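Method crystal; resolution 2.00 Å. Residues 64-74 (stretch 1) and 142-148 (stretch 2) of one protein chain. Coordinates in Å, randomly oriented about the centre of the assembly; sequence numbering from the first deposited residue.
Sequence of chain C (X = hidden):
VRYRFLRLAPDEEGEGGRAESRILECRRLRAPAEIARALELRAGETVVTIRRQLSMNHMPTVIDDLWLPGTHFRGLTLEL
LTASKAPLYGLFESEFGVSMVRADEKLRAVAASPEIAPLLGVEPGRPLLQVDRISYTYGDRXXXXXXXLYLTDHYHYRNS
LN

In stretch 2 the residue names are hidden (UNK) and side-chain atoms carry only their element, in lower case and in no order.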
# COMPACT_ATOMS: atom_id res chain seq x y z
N ASP C 64 10.30 -6.30 -19.75
CA ASP C 64 8.92 -6.67 -19.39
C ASP C 64 8.35 -7.60 -20.47
O ASP C 64 8.47 -7.32 -21.67
CB ASP C 64 7.99 -5.48 -19.35
CG ASP C 64 8.08 -4.65 -18.11
OD1 ASP C 64 8.30 -5.23 -17.01
OD2 ASP C 64 7.86 -3.37 -18.24
N ASP C 65 7.74 -8.68 -20.03
CA ASP C 65 6.89 -9.54 -20.88
C ASP C 65 5.48 -9.34 -20.36
O ASP C 65 5.24 -9.50 -19.18
CB ASP C 65 7.24 -11.04 -20.82
CG ASP C 65 8.48 -11.40 -21.60
OD1 ASP C 65 8.70 -10.79 -22.65
OD2 ASP C 65 9.23 -12.30 -21.18
N LEU C 66 4.54 -9.11 -21.26
CA LEU C 66 3.12 -8.84 -20.92
C LEU C 66 2.26 -9.81 -21.70
O LEU C 66 2.55 -10.16 -22.83
CB LEU C 66 2.71 -7.41 -21.40
CG LEU C 66 3.16 -6.09 -20.87
CD1 LEU C 66 4.63 -5.75 -21.23
CD2 LEU C 66 2.13 -5.11 -21.41
N TRP C 67 1.14 -10.18 -21.11
CA TRP C 67 0.16 -11.02 -21.76
C TRP C 67 -1.21 -10.36 -21.46
O TRP C 67 -1.56 -10.10 -20.32
CB TRP C 67 0.14 -12.43 -21.16
CG TRP C 67 1.34 -13.29 -21.43
CD1 TRP C 67 1.49 -14.20 -22.42
CD2 TRP C 67 2.56 -13.30 -20.69
NE1 TRP C 67 2.72 -14.79 -22.34
CE2 TRP C 67 3.41 -14.23 -21.30
CE3 TRP C 67 3.01 -12.62 -19.57
CZ2 TRP C 67 4.69 -14.51 -20.80
CZ3 TRP C 67 4.27 -12.88 -19.09
CH2 TRP C 67 5.12 -13.80 -19.71
N LEU C 68 -1.95 -10.13 -22.50
CA LEU C 68 -3.26 -9.50 -22.47
C LEU C 68 -4.33 -10.34 -23.17
O LEU C 68 -4.09 -10.91 -24.20
CB LEU C 68 -3.15 -8.15 -23.14
CG LEU C 68 -2.03 -7.21 -22.64
CD1 LEU C 68 -1.69 -6.18 -23.71
CD2 LEU C 68 -2.56 -6.51 -21.37
N PRO C 69 -5.55 -10.38 -22.61
CA PRO C 69 -6.62 -11.20 -23.24
C PRO C 69 -6.94 -10.71 -24.68
O PRO C 69 -7.19 -9.53 -24.92
CB PRO C 69 -7.79 -11.04 -22.29
CG PRO C 69 -7.46 -9.80 -21.44
CD PRO C 69 -6.01 -9.64 -21.41
N GLY C 70 -6.84 -11.61 -25.65
CA GLY C 70 -6.96 -11.24 -27.08
C GLY C 70 -8.26 -10.49 -27.28
O GLY C 70 -8.32 -9.51 -28.00
N THR C 71 -9.27 -10.94 -26.55
CA THR C 71 -10.64 -10.45 -26.65
C THR C 71 -10.69 -8.95 -26.53
O THR C 71 -11.15 -8.27 -27.42
CB THR C 71 -11.58 -11.10 -25.57
OG1 THR C 71 -11.10 -10.85 -24.22
CG2 THR C 71 -11.71 -12.62 -25.81
N HIS C 72 -10.09 -8.41 -25.48
CA HIS C 72 -10.23 -6.97 -25.20
C HIS C 72 -9.19 -6.13 -25.94
O HIS C 72 -9.24 -4.90 -25.92
CB HIS C 72 -10.16 -6.71 -23.70
CG HIS C 72 -11.14 -7.51 -22.91
ND1 HIS C 72 -10.76 -8.47 -22.00
CD2 HIS C 72 -12.50 -7.52 -22.92
CE1 HIS C 72 -11.84 -9.02 -21.46
NE2 HIS C 72 -12.91 -8.46 -22.01
N PHE C 73 -8.26 -6.78 -26.59
CA PHE C 73 -7.10 -6.06 -27.11
C PHE C 73 -6.86 -6.35 -28.58
O PHE C 73 -5.74 -6.23 -29.10
CB PHE C 73 -5.86 -6.36 -26.27
CG PHE C 73 -5.85 -5.63 -24.95
CD1 PHE C 73 -5.41 -4.31 -24.87
CD2 PHE C 73 -6.30 -6.26 -23.78
CE1 PHE C 73 -5.43 -3.65 -23.64
CE2 PHE C 73 -6.28 -5.64 -22.58
CZ PHE C 73 -5.85 -4.31 -22.50
N ARG C 74 -7.95 -6.74 -29.24
CA ARG C 74 -7.91 -7.07 -30.68
C ARG C 74 -7.29 -5.95 -31.51
O ARG C 74 -6.54 -6.20 -32.43
CB ARG C 74 -9.27 -7.52 -31.21
CG ARG C 74 -9.43 -9.01 -30.92
CD ARG C 74 -10.68 -9.59 -31.55
NE ARG C 74 -11.83 -9.40 -30.67
CZ ARG C 74 -12.66 -8.35 -30.72
NH1 ARG C 74 -12.49 -7.39 -31.63
NH2 ARG C 74 -13.66 -8.28 -29.84
N UNK C 142 -9.15 -9.71 -13.95
CA UNK C 142 -7.76 -9.64 -14.36
C UNK C 142 -7.64 -9.30 -15.85
O UNK C 142 -8.38 -9.83 -16.66
c UNK C 142 -8.37 -11.90 -14.10
c UNK C 142 -7.22 -11.02 -14.00
c UNK C 142 -9.59 -11.11 -13.81
N UNK C 143 -6.78 -8.37 -16.17
CA UNK C 143 -6.63 -7.89 -17.55
C UNK C 143 -5.20 -7.87 -18.11
O UNK C 143 -4.97 -7.60 -19.30
se UNK C 143 -9.71 -7.43 -18.85
c UNK C 143 -7.16 -6.44 -17.69
c UNK C 143 -9.00 -6.84 -20.53
c UNK C 143 -8.64 -6.25 -17.68
N UNK C 144 -4.25 -8.10 -17.24
CA UNK C 144 -2.84 -8.15 -17.63
C UNK C 144 -2.04 -8.97 -16.68
O UNK C 144 -2.22 -8.89 -15.44
c UNK C 144 -0.74 -6.75 -18.11
c UNK C 144 0.07 -5.52 -17.68
c UNK C 144 -2.18 -6.75 -17.62
o UNK C 144 0.83 -4.99 -18.54
o UNK C 144 -0.07 -5.11 -16.48
N UNK C 145 -1.13 -9.71 -17.31
CA UNK C 145 -0.04 -10.40 -16.66
C UNK C 145 1.23 -9.80 -17.15
O UNK C 145 1.44 -9.67 -18.33
c UNK C 145 0.00 -11.93 -16.91
c UNK C 145 -1.23 -12.64 -16.33
c UNK C 145 1.31 -12.56 -16.27
N UNK C 146 2.06 -9.36 -16.23
CA UNK C 146 3.35 -8.82 -16.64
C UNK C 146 4.46 -9.37 -15.74
O UNK C 146 4.34 -9.36 -14.50
n UNK C 146 2.30 -2.70 -18.59
c UNK C 146 4.55 -5.03 -16.86
c UNK C 146 3.30 -7.26 -16.55
n UNK C 146 4.18 -2.23 -17.33
n UNK C 146 3.46 -4.40 -17.60
c UNK C 146 3.33 -3.11 -17.86
c UNK C 146 4.59 -6.56 -16.99
N UNK C 147 5.53 -9.90 -16.38
CA UNK C 147 6.71 -10.27 -15.72
C UNK C 147 7.85 -9.35 -16.10
O UNK C 147 8.25 -9.24 -17.29
c UNK C 147 7.15 -11.67 -16.04
n UNK C 147 10.45 -12.73 -18.13
c UNK C 147 9.10 -13.31 -15.65
c UNK C 147 8.49 -11.93 -15.33
n UNK C 147 8.74 -13.80 -16.98
c UNK C 147 9.40 -13.52 -18.12
n UNK C 147 8.97 -14.06 -19.26
N UNK C 148 8.34 -8.66 -15.07
CA UNK C 148 9.41 -7.75 -15.25
C UNK C 148 10.72 -8.28 -14.68
O UNK C 148 10.77 -8.92 -13.64
O HOH W 1 6.81 -2.40 -15.99

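Position 142 has three side-chain carbons, and they close a ring onto the backbone N. Nothing on stretch 1 lies near this ring. Only proline is built this way, so this is Pro142.

Position 143 carries an unbranched chain of two carbons, a selenium and a terminal carbon. The chain curls toward the turn after the first strand. Its terminal carbon lies 3.5 Å from Pro69 CG and 3.6 Å from Phe73 CE2. That is selenomethionine, Met143. Met143 SE lies 4.1 Å from the centroid of the His72 ring, in an oblique approach. The contact of CE with His72 is too close in the model and carries no weight.

Position 144 has three carbons, the third bearing two oxygens. One oxygen comes within 3.2 Å of Leu66 CD2. Three carbons in a row fit glutamate or glutamine; glutamine would end in one oxygen and one nitrogen, so the two oxygens make this Glu144. Its CG packs 3.7 Å from Leu68 CD2.

Position 145 has one carbon carrying two more. One of the outer carbons lies 3.7 Å from Trp67 CE3. A three-carbon side chain branched at CB is valine, Val145.

Position 146 has three carbons, a nitrogen, then a carbon with two more nitrogens. The chain nitrogen lies 3.7 Å from Leu66 CG. This is a guanidinium, so the residue is Arg146. Its NE and NH2 both donate to Glu144 OE2, at 2.9 and 2.7 Å. A long, charge-only salt bridge runs from NH1 to Asp64 OD2, 4.0 Å away. One water joins the same two atoms.

Position 147 repeats that atom pattern, and one terminal nitrogen is 2.6 Å from Asp65 OD2. It is Arg147. The pair, NH2 with OD2, is a salt bridge, although its hydrogen bond is bent and weak. NH2 also meets the edge of the Trp67 ring.

Position 148 has no side-chain atoms and is Gly148. Its CA is 3.3 Å from Asp64 OD1. A CB here would clash with that oxygen.

The two strands run antiparallel. Asp65 N donates to Arg147 O and Arg147 N to Asp65 O, both at 2.8 Å. Trp67 N donates to Val145 O at 2.8 Å, and Val145 N to Trp67 O at 3.1 Å. Side chains alternate between the faces. Asp65, Trp67, Val145 and Arg147 share one, where the salt bridge adjoins apolar packing. Asp64, Leu66 and Arg146 share the other, where Arg146 pairs with Glu144 in its own strand and, at long range, with Asp64 across the sheet. Beyond the paired residues, Met143 extends the contact to Pro69 and Phe73.

Stretch 2, residues 142-148: PMEVRRG
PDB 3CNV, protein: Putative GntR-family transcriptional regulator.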